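Local atomic coordinates of cytochrome c, putative (Shewanella oneidensis, PDB entry 1SP3), a protein that carries eight covalently attached c-type hemes and probably works as a respiratory oxidoreductase that reduces tetrathionate. Residues A[24-27]-A[28-31]; A[12-15]-A[16-19]. One frame throughout, in Å; residues are numbered along the deposited sequence.

Interaction 1: A[24-27]-A[28-31]; sequences TCHE and EQAT. With HEC (heme c), chain C.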
loop_
_atom_site.group_PDB
_atom_site.type_symbol
_atom_site.label_atom_id
_atom_site.label_comp_id
_atom_site.label_asym_id
_atom_site.label_seq_id
_atom_site.Cartn_x
_atom_site.Cartn_y
_atom_site.Cartn_z
ATOM N N THR A 24 -24.823 -3.834 20.030
ATOM C CA THR A 24 -26.101 -3.504 20.730
ATOM C C THR A 24 -26.381 -1.973 20.587
ATOM O O THR A 24 -27.533 -1.541 20.635
ATOM C CB THR A 24 -26.091 -3.957 22.229
ATOM O OG1 THR A 24 -24.877 -3.537 22.898
ATOM C CG2 THR A 24 -26.041 -5.531 22.333
ATOM N N CYS A 25 -25.327 -1.168 20.333
ATOM C CA CYS A 25 -25.481 0.272 20.220
ATOM C C CYS A 25 -24.919 0.862 18.952
ATOM O O CYS A 25 -25.282 1.990 18.629
ATOM C CB CYS A 25 -24.761 0.904 21.391
ATOM S SG CYS A 25 -25.336 0.450 23.108
ATOM N N HIS A 26 -24.027 0.151 18.224
ATOM C CA HIS A 26 -23.363 0.734 17.073
ATOM C C HIS A 26 -23.594 -0.094 15.801
ATOM O O HIS A 26 -22.736 -0.136 14.913
ATOM C CB HIS A 26 -21.836 0.888 17.320
ATOM C CG HIS A 26 -21.480 1.840 18.438
ATOM N ND1 HIS A 26 -21.822 3.180 18.426
ATOM C CD2 HIS A 26 -20.812 1.638 19.605
ATOM C CE1 HIS A 26 -21.339 3.767 19.507
ATOM N NE2 HIS A 26 -20.726 2.857 20.244
ATOM N N GLU A 27 -24.733 -0.754 15.705
ATOM C CA GLU A 27 -25.150 -1.331 14.435
ATOM C C GLU A 27 -25.013 -0.434 13.196
ATOM O O GLU A 27 -24.598 -0.887 12.102
ATOM C CB GLU A 27 -26.592 -1.819 14.521
ATOM C CG GLU A 27 -26.772 -2.916 13.483
ATOM C CD GLU A 27 -28.161 -3.561 13.482
ATOM O OE1 GLU A 27 -28.889 -3.532 14.523
ATOM O OE2 GLU A 27 -28.475 -4.133 12.415
ATOM N N GLU A 28 -25.307 0.842 13.360
ATOM C CA GLU A 28 -25.113 1.780 12.260
ATOM C C GLU A 28 -23.651 1.846 11.746
ATOM O O GLU A 28 -23.378 1.753 10.542
ATOM C CB GLU A 28 -25.605 3.206 12.640
ATOM C CG GLU A 28 -26.246 3.863 11.410
ATOM C CD GLU A 28 -26.517 5.376 11.528
ATOM O OE1 GLU A 28 -27.152 5.879 10.555
ATOM O OE2 GLU A 28 -26.082 6.074 12.534
ATOM N N GLN A 29 -22.733 2.041 12.673
ATOM C CA GLN A 29 -21.305 2.140 12.363
ATOM C C GLN A 29 -20.820 0.868 11.647
ATOM O O GLN A 29 -20.083 0.948 10.704
ATOM C CB GLN A 29 -20.584 2.280 13.711
ATOM C CG GLN A 29 -20.598 3.700 14.379
ATOM C CD GLN A 29 -21.974 4.156 14.834
ATOM O OE1 GLN A 29 -22.743 3.388 15.337
ATOM N NE2 GLN A 29 -22.251 5.418 14.674
ATOM N N ALA A 30 -21.245 -0.316 12.092
ATOM C CA ALA A 30 -20.879 -1.566 11.426
ATOM C C ALA A 30 -21.397 -1.549 9.996
ATOM O O ALA A 30 -20.662 -1.787 9.035
ATOM C CB ALA A 30 -21.367 -2.726 12.198
ATOM N N THR A 31 -22.672 -1.236 9.837
ATOM C CA THR A 31 -23.268 -1.205 8.530
ATOM C C THR A 31 -22.521 -0.256 7.613
ATOM O O THR A 31 -22.258 -0.613 6.468
ATOM C CB THR A 31 -24.680 -0.741 8.645
ATOM O OG1 THR A 31 -25.389 -1.717 9.413
ATOM C CG2 THR A 31 -25.348 -0.789 7.294
HETATM FE FE HEC C . -19.570 3.116 21.936
HETATM C CHA HEC C . -19.125 6.407 21.621
HETATM C CHB HEC C . -16.920 2.483 19.861
HETATM C CHC HEC C . -19.658 -0.239 22.750
HETATM C CHD HEC C . -22.616 3.551 23.397
HETATM N NA HEC C . -18.250 4.243 20.878
HETATM C C1A HEC C . -18.205 5.606 20.962
HETATM C C2A HEC C . -17.099 6.035 20.158
HETATM C C3A HEC C . -16.478 4.945 19.674
HETATM C C4A HEC C . -17.211 3.793 20.114
HETATM C CMA HEC C . -15.187 4.908 18.813
HETATM C CAA HEC C . -16.667 7.523 19.965
HETATM C CBA HEC C . -15.553 7.634 21.033
HETATM C CGA HEC C . -15.030 9.021 21.132
HETATM O O1A HEC C . -14.041 9.205 21.917
HETATM O O2A HEC C . -15.607 9.905 20.432
HETATM N NB HEC C . -18.490 1.404 21.429
HETATM C C1B HEC C . -17.450 1.406 20.512
HETATM C C2B HEC C . -16.984 0.031 20.403
HETATM C C3B HEC C . -17.745 -0.710 21.212
HETATM C C4B HEC C . -18.683 0.143 21.883
HETATM C CMB HEC C . -15.823 -0.441 19.491
HETATM C CAB HEC C . -17.559 -2.192 21.524
HETATM C CBB HEC C . -16.339 -2.404 22.062
HETATM N NC HEC C . -20.850 1.923 22.902
HETATM C C1C HEC C . -20.727 0.563 23.099
HETATM C C2C HEC C . -21.899 0.099 23.785
HETATM C C3C HEC C . -22.721 1.157 23.962
HETATM C C4C HEC C . -22.077 2.313 23.388
HETATM C CMC HEC C . -22.137 -1.405 24.174
HETATM C CAC HEC C . -24.160 1.202 24.641
HETATM C CBC HEC C . -24.455 0.526 25.777
HETATM N ND HEC C . -20.685 4.730 22.451
HETATM C C1D HEC C . -21.925 4.676 23.037
HETATM C C2D HEC C . -22.445 6.041 23.178
HETATM C C3D HEC C . -21.352 6.888 22.649
HETATM C C4D HEC C . -20.304 6.005 22.220
HETATM C CMD HEC C . -23.806 6.548 23.741
HETATM C CAD HEC C . -21.420 8.419 22.518
HETATM C CBD HEC C . -22.225 8.617 21.246
HETATM C CGD HEC C . -22.601 10.092 21.034
HETATM O O1D HEC C . -23.592 10.624 21.649
HETATM O O2D HEC C . -21.872 10.779 20.259
#

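Interaction 2: A[12-15]-A[16-19]; sequences FTTG and SEVT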
loop_
_atom_site.group_PDB
_atom_site.type_symbol
_atom_site.label_atom_id
_atom_site.label_comp_id
_atom_site.label_asym_id
_atom_site.label_seq_id
_atom_site.Cartn_x
_atom_site.Cartn_y
_atom_site.Cartn_z
ATOM N N PHE A 12 -14.641 -11.645 27.708
ATOM C CA PHE A 12 -14.742 -11.871 26.242
ATOM C C PHE A 12 -13.628 -12.845 25.884
ATOM O O PHE A 12 -12.480 -12.651 26.303
ATOM C CB PHE A 12 -14.527 -10.558 25.440
ATOM C CG PHE A 12 -15.502 -9.464 25.771
ATOM C CD1 PHE A 12 -15.074 -8.290 26.401
ATOM C CD2 PHE A 12 -16.844 -9.607 25.474
ATOM C CE1 PHE A 12 -16.005 -7.256 26.721
ATOM C CE2 PHE A 12 -17.750 -8.591 25.776
ATOM C CZ PHE A 12 -17.332 -7.420 26.407
ATOM N N THR A 13 -13.927 -13.901 25.138
ATOM C CA THR A 13 -12.789 -14.758 24.777
ATOM C C THR A 13 -12.432 -14.635 23.311
ATOM O O THR A 13 -11.338 -15.010 22.939
ATOM C CB THR A 13 -12.866 -16.248 25.314
ATOM O OG1 THR A 13 -13.914 -16.949 24.652
ATOM C CG2 THR A 13 -13.275 -16.306 26.852
ATOM N N THR A 14 -13.345 -14.088 22.491
ATOM C CA THR A 14 -13.090 -13.910 21.038
ATOM C C THR A 14 -13.366 -12.473 20.592
ATOM O O THR A 14 -14.074 -11.723 21.316
ATOM C CB THR A 14 -13.899 -14.933 20.105
ATOM O OG1 THR A 14 -15.288 -14.648 20.137
ATOM C CG2 THR A 14 -13.802 -16.421 20.569
ATOM N N GLY A 15 -12.844 -12.092 19.418
ATOM C CA GLY A 15 -13.101 -10.759 18.880
ATOM C C GLY A 15 -14.562 -10.521 18.603
ATOM O O GLY A 15 -15.076 -9.488 18.997
ATOM N N SER A 16 -15.246 -11.484 17.960
ATOM C CA SER A 16 -16.678 -11.295 17.612
ATOM C C SER A 16 -17.554 -11.170 18.793
ATOM O O SER A 16 -18.592 -10.546 18.654
ATOM C CB SER A 16 -17.310 -12.441 16.808
ATOM O OG SER A 16 -16.400 -12.834 15.856
ATOM N N GLU A 17 -17.188 -11.788 19.919
ATOM C CA GLU A 17 -17.942 -11.542 21.167
ATOM C C GLU A 17 -17.865 -10.098 21.644
ATOM O O GLU A 17 -18.795 -9.577 22.301
ATOM C CB GLU A 17 -17.313 -12.313 22.284
ATOM C CG GLU A 17 -17.855 -13.685 22.475
ATOM C CD GLU A 17 -17.061 -14.360 23.575
ATOM O OE1 GLU A 17 -17.368 -14.100 24.735
ATOM O OE2 GLU A 17 -16.089 -15.067 23.279
ATOM N N VAL A 18 -16.686 -9.502 21.446
ATOM C CA VAL A 18 -16.571 -8.094 21.694
ATOM C C VAL A 18 -17.468 -7.383 20.727
ATOM O O VAL A 18 -18.231 -6.531 21.139
ATOM C CB VAL A 18 -15.146 -7.556 21.637
ATOM C CG1 VAL A 18 -15.134 -6.022 21.849
ATOM C CG2 VAL A 18 -14.282 -8.231 22.740
ATOM N N THR A 19 -17.406 -7.761 19.449
ATOM C CA THR A 19 -18.091 -6.979 18.437
ATOM C C THR A 19 -19.571 -7.109 18.659
ATOM O O THR A 19 -20.329 -6.144 18.414
ATOM C CB THR A 19 -17.767 -7.437 16.980
ATOM O OG1 THR A 19 -16.447 -7.065 16.683
ATOM C CG2 THR A 19 -18.577 -6.591 15.923
#

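Interaction 1: A[24-27]-A[28-31]
His-26 and Gln-29 meet one turn apart on helix 15-34, just where the CXXCH heme-attachment motif (Cys-22, Cys-25, His-26) ends. The imidazole plane and the amide plane stand almost perpendicular, at 86°. His-26 ND1 donates to Gln-29 OE1 over 3.2 Å. The amide oxygen lies close to the ring plane, but the bond is bent, and the N-H comes down on the carbonyl from above its plane rather than onto a lone pair. Gln-29 gets there by a bend in its chain (chi2 67°), which folds the amide back over CB of the histidine. At the other side of the ring, His-26 NE2 binds the heme iron, FE, at 2.1 Å, with His-4 as the second axial ligand. Cys-25 SG is bonded to heme CAC. The ring is thus held at both nitrogens, which would limit its rotation and may lend it slight imidazolate character. Gln-29 NE2 makes a weak bond to a propionate oxygen of a second heme. A leucine here would probably leave ND1 without this acceptor and the ring less restrained in its turn. Further along, Glu-27 O takes two donors from Thr-31: the backbone N at 3.0 Å, and OG1, which approaches from the opposite face of the carbonyl plane at 2.9 Å.

Interaction 2: A[12-15]-A[16-19]
Glu-17 reaches back from the first turn of helix 15-34 to the loop residues Thr-13 and Thr-14, and its OE2 gathers several donors there. Thr-13 OG1 meets the syn lone pair of Glu-17 OE2 at 3.2 Å, whereas Thr-14 OG1 arrives on the anti side at 3.3 Å. The backbone Thr-13 N comes to the same oxygen, OE2 of Glu-17, from above the carboxylate plane at 3.1 Å. With so many contacts on one atom, the carboxylate is held firmly against the loop, and its negative charge would probably be welcome beside the helix N terminus. Gly-15 opens the helix: its O accepts from Thr-19 N at 2.9 Å, in the carbonyl plane. The hydroxyl of Thr-19 itself bonds to Val-96 O. Phe-12 closes the apolar side of the turn, its side chain crossing that of Val-18 at about a right angle. One face of the ring looks onto Val-18 CA, and Val-18 CG2 presses on Phe-12 CG at 3.5 Å; Leu-124 and Ala-125 of helix 124-129 also touch the phenyl. Thr-14 OG1, set between its own backbone N and carbonyl carbon (chi1 69°), accepts weakly from Glu-17 N. Glu-17 OE2 in return accepts a weak bond from Thr-14 N, which completes the reciprocal capping box of a helix with threonine at the N-cap.

Interactions 1 and 2 lie in series along helix 15-34: residues 12-19 cover the loop, the N-cap and the first turn, and residues 24-31 carry the end of the heme-attachment motif and the turn that follows it. Their centres are 15 Å apart, and their nearest atoms, about 5 Å apart, do not touch. The heme that His-26 ligates joins them. Val-18 of interaction 2 belongs to the same heme pocket as Thr-24, Cys-25 and His-26, and its side chain lies about 4 Å from that of Cys-22, the other thioether cysteine. Both contacts also approach the next heme: Thr-19 comes within about 4 Å of its attachment residue Cys-98, and Gln-29 within about 4 Å of its axial ligand His-190, side chain to side chain.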